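Local structure of AztD protein (Citrobacter koseri, 6CMK) at residues B[161-173]-B[181-193]. The protein acts as a periplasmic zinc chaperone that binds zinc ions and hands one directly to AztC, the solute-binding protein of the AztABCD zinc transport system. Residues are numbered along the deposited sequence; the frame is centred on the assembly and turned at random. Where two conformers were deposited one is given.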
loop_
_atom_site.group_PDB
_atom_site.type_symbol
_atom_site.label_atom_id
_atom_site.label_comp_id
_atom_site.label_asym_id
_atom_site.label_seq_id
_atom_site.Cartn_x
_atom_site.Cartn_y
_atom_site.Cartn_z
ATOM N N LYS B 161 -15.345 -16.236 18.525
ATOM C CA LYS B 161 -15.844 -15.444 19.635
ATOM C C LYS B 161 -14.800 -15.415 20.740
ATOM O O LYS B 161 -14.349 -16.462 21.212
ATOM C CB LYS B 161 -17.178 -15.998 20.148
ATOM C CG LYS B 161 -18.342 -15.572 19.262
ATOM C CD LYS B 161 -19.702 -15.949 19.824
ATOM C CE LYS B 161 -20.806 -15.527 18.859
ATOM N NZ LYS B 161 -22.174 -15.675 19.424
ATOM N N VAL B 162 -14.412 -14.213 21.141
ATOM C CA VAL B 162 -13.375 -14.012 22.144
ATOM C C VAL B 162 -14.040 -13.415 23.372
ATOM O O VAL B 162 -14.660 -12.350 23.295
ATOM C CB VAL B 162 -12.252 -13.107 21.619
ATOM C CG1 VAL B 162 -11.255 -12.782 22.736
ATOM C CG2 VAL B 162 -11.559 -13.771 20.431
ATOM N N ASN B 163 -13.916 -14.100 24.502
ATOM C CA ASN B 163 -14.555 -13.637 25.725
ATOM C C ASN B 163 -13.908 -12.346 26.213
ATOM O O ASN B 163 -12.683 -12.210 26.215
ATOM C CB ASN B 163 -14.454 -14.721 26.800
ATOM C CG ASN B 163 -15.207 -14.366 28.063
ATOM O OD1 ASN B 163 -14.660 -13.737 28.964
ATOM N ND2 ASN B 163 -16.469 -14.779 28.137
ATOM N N VAL B 164 -14.742 -11.398 26.636
ATOM C CA VAL B 164 -14.281 -10.109 27.131
ATOM C C VAL B 164 -14.711 -9.885 28.581
ATOM O O VAL B 164 -14.735 -8.752 29.056
ATOM C CB VAL B 164 -14.748 -8.964 26.209
ATOM C CG1 VAL B 164 -14.147 -9.149 24.826
ATOM C CG2 VAL B 164 -16.264 -8.921 26.108
ATOM N N VAL B 165 -15.061 -10.983 29.272
ATOM C CA VAL B 165 -15.235 -11.076 30.721
ATOM C C VAL B 165 -16.639 -10.628 31.110
ATOM O O VAL B 165 -17.388 -11.381 31.747
ATOM C CB VAL B 165 -14.159 -10.283 31.489
ATOM C CG1 VAL B 165 -14.469 -10.284 32.986
ATOM C CG2 VAL B 165 -12.787 -10.893 31.267
ATOM N N ALA B 166 -17.007 -9.401 30.747
ATOM C CA ALA B 166 -18.326 -8.902 31.078
ATOM C C ALA B 166 -18.766 -7.925 30.000
ATOM O O ALA B 166 -17.927 -7.177 29.471
ATOM C CB ALA B 166 -18.364 -8.212 32.443
ATOM N N PRO B 167 -20.050 -7.913 29.645
ATOM C CA PRO B 167 -20.535 -6.921 28.680
ATOM C C PRO B 167 -20.215 -5.504 29.129
ATOM O O PRO B 167 -20.507 -5.108 30.258
ATOM C CB PRO B 167 -22.047 -7.177 28.643
ATOM C CG PRO B 167 -22.203 -8.585 29.068
ATOM C CD PRO B 167 -21.116 -8.845 30.057
ATOM N N HIS B 168 -19.597 -4.738 28.236
ATOM C CA HIS B 168 -19.357 -3.326 28.498
ATOM C C HIS B 168 -19.187 -2.621 27.165
ATOM O O HIS B 168 -19.098 -3.260 26.114
ATOM C CB HIS B 168 -18.141 -3.113 29.410
ATOM C CG HIS B 168 -16.835 -3.562 28.823
ATOM N ND1 HIS B 168 -16.437 -4.882 28.816
ATOM C CD2 HIS B 168 -15.817 -2.859 28.273
ATOM C CE1 HIS B 168 -15.239 -4.975 28.267
ATOM N NE2 HIS B 168 -14.841 -3.763 27.928
ATOM N N HIS B 169 -19.175 -1.288 27.219
ATOM C CA HIS B 169 -18.895 -0.478 26.036
ATOM C C HIS B 169 -17.391 -0.444 25.852
ATOM O O HIS B 169 -16.689 0.379 26.442
ATOM C CB HIS B 169 -19.445 0.936 26.163
ATOM C CG HIS B 169 -19.269 1.746 24.918
ATOM N ND1 HIS B 169 -19.932 1.454 23.744
ATOM C CD2 HIS B 169 -18.471 2.806 24.646
ATOM C CE1 HIS B 169 -19.568 2.315 22.811
ATOM N NE2 HIS B 169 -18.681 3.145 23.332
ATOM N N GLY B 170 -16.897 -1.335 25.002
ATOM C CA GLY B 170 -15.474 -1.513 24.867
ATOM C C GLY B 170 -15.000 -1.525 23.432
ATOM O O GLY B 170 -15.691 -1.043 22.524
ATOM N N VAL B 171 -13.806 -2.073 23.226
ATOM C CA VAL B 171 -13.210 -2.140 21.904
ATOM C C VAL B 171 -12.277 -3.338 21.856
ATOM O O VAL B 171 -11.621 -3.679 22.842
ATOM C CB VAL B 171 -12.475 -0.820 21.572
ATOM C CG1 VAL B 171 -11.435 -0.510 22.635
ATOM C CG2 VAL B 171 -11.848 -0.884 20.179
ATOM N N ALA B 172 -12.220 -3.972 20.684
ATOM C CA ALA B 172 -11.322 -5.079 20.415
ATOM C C ALA B 172 -10.510 -4.742 19.177
ATOM O O ALA B 172 -11.070 -4.316 18.163
ATOM C CB ALA B 172 -12.087 -6.385 20.189
ATOM N N VAL B 173 -9.206 -4.963 19.256
ATOM C CA VAL B 173 -8.296 -4.670 18.161
ATOM C C VAL B 173 -7.704 -5.994 17.689
ATOM O O VAL B 173 -7.103 -6.720 18.489
ATOM C CB VAL B 173 -7.187 -3.696 18.587
ATOM C CG1 VAL B 173 -6.353 -3.304 17.379
ATOM C CG2 VAL B 173 -7.786 -2.470 19.259
ATOM N N VAL B 181 -8.124 -6.278 23.964
ATOM C CA VAL B 181 -9.497 -5.994 24.353
ATOM C C VAL B 181 -9.485 -5.114 25.589
ATOM O O VAL B 181 -8.580 -5.183 26.427
ATOM C CB VAL B 181 -10.324 -7.275 24.629
ATOM C CG1 VAL B 181 -10.382 -8.149 23.398
ATOM C CG2 VAL B 181 -9.755 -8.049 25.804
ATOM N N SER B 182 -10.521 -4.300 25.703
ATOM C CA SER B 182 -10.696 -3.467 26.873
ATOM C C SER B 182 -11.140 -4.317 28.056
ATOM O O SER B 182 -11.749 -5.379 27.898
ATOM C CB SER B 182 -11.721 -2.386 26.572
ATOM O OG SER B 182 -12.920 -2.968 26.110
ATOM N N ILE B 183 -10.821 -3.833 29.246
ATOM C CA ILE B 183 -11.066 -4.531 30.506
ATOM C C ILE B 183 -12.276 -3.880 31.164
ATOM O O ILE B 183 -12.258 -2.665 31.386
ATOM C CB ILE B 183 -9.838 -4.447 31.425
ATOM C CG1 ILE B 183 -8.622 -5.114 30.760
ATOM C CG2 ILE B 183 -10.137 -5.055 32.791
ATOM C CD1 ILE B 183 -7.310 -4.726 31.406
ATOM N N PRO B 184 -13.337 -4.619 31.492
ATOM C CA PRO B 184 -14.491 -3.972 32.127
ATOM C C PRO B 184 -14.138 -3.491 33.523
ATOM O O PRO B 184 -13.294 -4.069 34.215
ATOM C CB PRO B 184 -15.547 -5.082 32.175
ATOM C CG PRO B 184 -14.740 -6.357 32.202
ATOM C CD PRO B 184 -13.531 -6.075 31.342
ATOM N N ASN B 185 -14.803 -2.422 33.937
ATOM C CA ASN B 185 -14.668 -1.940 35.299
ATOM C C ASN B 185 -15.138 -3.032 36.250
ATOM O O ASN B 185 -16.283 -3.489 36.130
ATOM C CB ASN B 185 -15.482 -0.664 35.489
ATOM C CG ASN B 185 -15.373 -0.104 36.894
ATOM O OD1 ASN B 185 -15.582 -0.805 37.879
ATOM N ND2 ASN B 185 -15.037 1.178 36.988
ATOM N N PRO B 186 -14.295 -3.498 37.176
ATOM C CA PRO B 186 -14.647 -4.695 37.955
ATOM C C PRO B 186 -15.725 -4.464 38.996
ATOM O O PRO B 186 -16.244 -5.447 39.540
ATOM C CB PRO B 186 -13.317 -5.086 38.612
ATOM C CG PRO B 186 -12.524 -3.828 38.651
ATOM C CD PRO B 186 -12.898 -3.084 37.395
ATOM N N ASP B 187 -16.079 -3.213 39.292
ATOM C CA ASP B 187 -17.101 -2.916 40.290
ATOM C C ASP B 187 -18.446 -2.556 39.679
ATOM O O ASP B 187 -19.481 -2.748 40.322
ATOM C CB ASP B 187 -16.637 -1.767 41.193
ATOM C CG ASP B 187 -15.314 -2.060 41.872
ATOM O OD1 ASP B 187 -15.150 -3.182 42.394
ATOM O OD2 ASP B 187 -14.434 -1.171 41.870
ATOM N N ASP B 188 -18.447 -2.044 38.451
ATOM C CA ASP B 188 -19.680 -1.679 37.761
ATOM C C ASP B 188 -19.327 -1.664 36.276
ATOM O O ASP B 188 -18.738 -0.696 35.795
ATOM C CB ASP B 188 -20.203 -0.328 38.225
ATOM C CG ASP B 188 -21.449 0.113 37.474
ATOM O OD1 ASP B 188 -21.881 -0.595 36.538
ATOM O OD2 ASP B 188 -22.004 1.172 37.828
ATOM N N ALA B 189 -19.682 -2.740 35.571
ATOM C CA ALA B 189 -19.285 -2.879 34.174
ATOM C C ALA B 189 -19.950 -1.853 33.270
ATOM O O ALA B 189 -19.546 -1.727 32.111
ATOM C CB ALA B 189 -19.605 -4.291 33.676
ATOM N N SER B 190 -20.959 -1.132 33.762
ATOM C CA SER B 190 -21.595 -0.082 32.977
ATOM C C SER B 190 -20.760 1.185 32.911
ATOM O O SER B 190 -21.064 2.067 32.101
ATOM C CB SER B 190 -22.970 0.251 33.560
ATOM O OG SER B 190 -22.836 0.866 34.830
ATOM N N LYS B 191 -19.739 1.306 33.753
ATOM C CA LYS B 191 -18.795 2.404 33.655
ATOM C C LYS B 191 -17.839 2.157 32.498
ATOM O O LYS B 191 -17.825 1.089 31.881
ATOM C CB LYS B 191 -18.022 2.559 34.960
ATOM C CG LYS B 191 -18.920 2.841 36.148
ATOM C CD LYS B 191 -18.244 3.760 37.148
ATOM C CE LYS B 191 -19.251 4.347 38.116
ATOM N NZ LYS B 191 -19.014 3.881 39.505
ATOM N N ARG B 192 -17.029 3.166 32.192
ATOM C CA ARG B 192 -16.045 2.992 31.140
ATOM C C ARG B 192 -15.048 1.911 31.550
ATOM O O ARG B 192 -14.839 1.655 32.739
ATOM C CB ARG B 192 -15.327 4.309 30.839
ATOM C CG ARG B 192 -16.094 5.209 29.872
ATOM C CD ARG B 192 -15.377 6.525 29.557
ATOM N NE ARG B 192 -16.063 7.257 28.491
ATOM C CZ ARG B 192 -15.654 8.412 27.971
ATOM N NH1 ARG B 192 -14.551 8.995 28.411
ATOM N NH2 ARG B 192 -16.356 8.987 27.005
ATOM N N PRO B 193 -14.440 1.236 30.581
ATOM C CA PRO B 193 -13.418 0.238 30.912
ATOM C C PRO B 193 -12.197 0.898 31.540
ATOM O O PRO B 193 -11.997 2.112 31.468
ATOM C CB PRO B 193 -13.100 -0.419 29.563
ATOM C CG PRO B 193 -13.631 0.518 28.521
ATOM C CD PRO B 193 -14.758 1.268 29.144
HETATM O O HOH W 1 -11.942 -8.060 28.658
HETATM O O HOH W 2 -22.470 -3.090 30.774
HETATM O O HOH W 3 -19.567 0.138 29.759
#
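Val181 CG1 touches two apolar neighbours of segment 161-173, Ala172 CB at 4.0 Å and Val164 CG1. This is where two blades of the beta-propeller meet: strand 160-163 is an outermost strand of one four-stranded sheet, and strands 172-174 and 178-183 form the hairpin that starts the next. Ala172 and Val181 are an antiparallel non-hydrogen-bonded pair of that hairpin, and Trp137 of the preceding blade packs on Val164, Ala172 and Ser182. Farther along, the Pro184 ring packs against the loop that follows strand 160-163, its CG touching Val165 CG1 and Ala166 CB. Pro184 also covers one face of the buried His168 imidazole, with CB 3.5 Å from ND1, while Pro193 CB approaches CD2 obliquely. A chi1 of 64° places His168 CG between its own backbone N and carbonyl carbon and turns the ring toward Ser182, with both prolines on the same side of its plane. Both ring nitrogens are used: ND1 donates to Ala166 O, nearly in the ring plane, and NE2 shares a hydrogen bond of 2.8 Å with Ser182 OG. These bonds at two corners of the imidazole fix its rotation. Water 1 bridges Val164 O and Ser182 O, and water 3 links His169 N to Lys191 O, tying the loop to the type I turn Asp188-Lys191. His169, which follows His168, binds zinc through NE2 together with His126 and His216, and its ND1 is hydrogen-bonded to Asp139 OD2; the loop fastened by His168 thus carries a ligand of the high-affinity site 1. Just before strand 172-174, Ser182 N donates to Val171 O, and Val171 N returns a bond of 3.1 Å to Ser182 OG, the hydroxyl already engaged by His168 NE2.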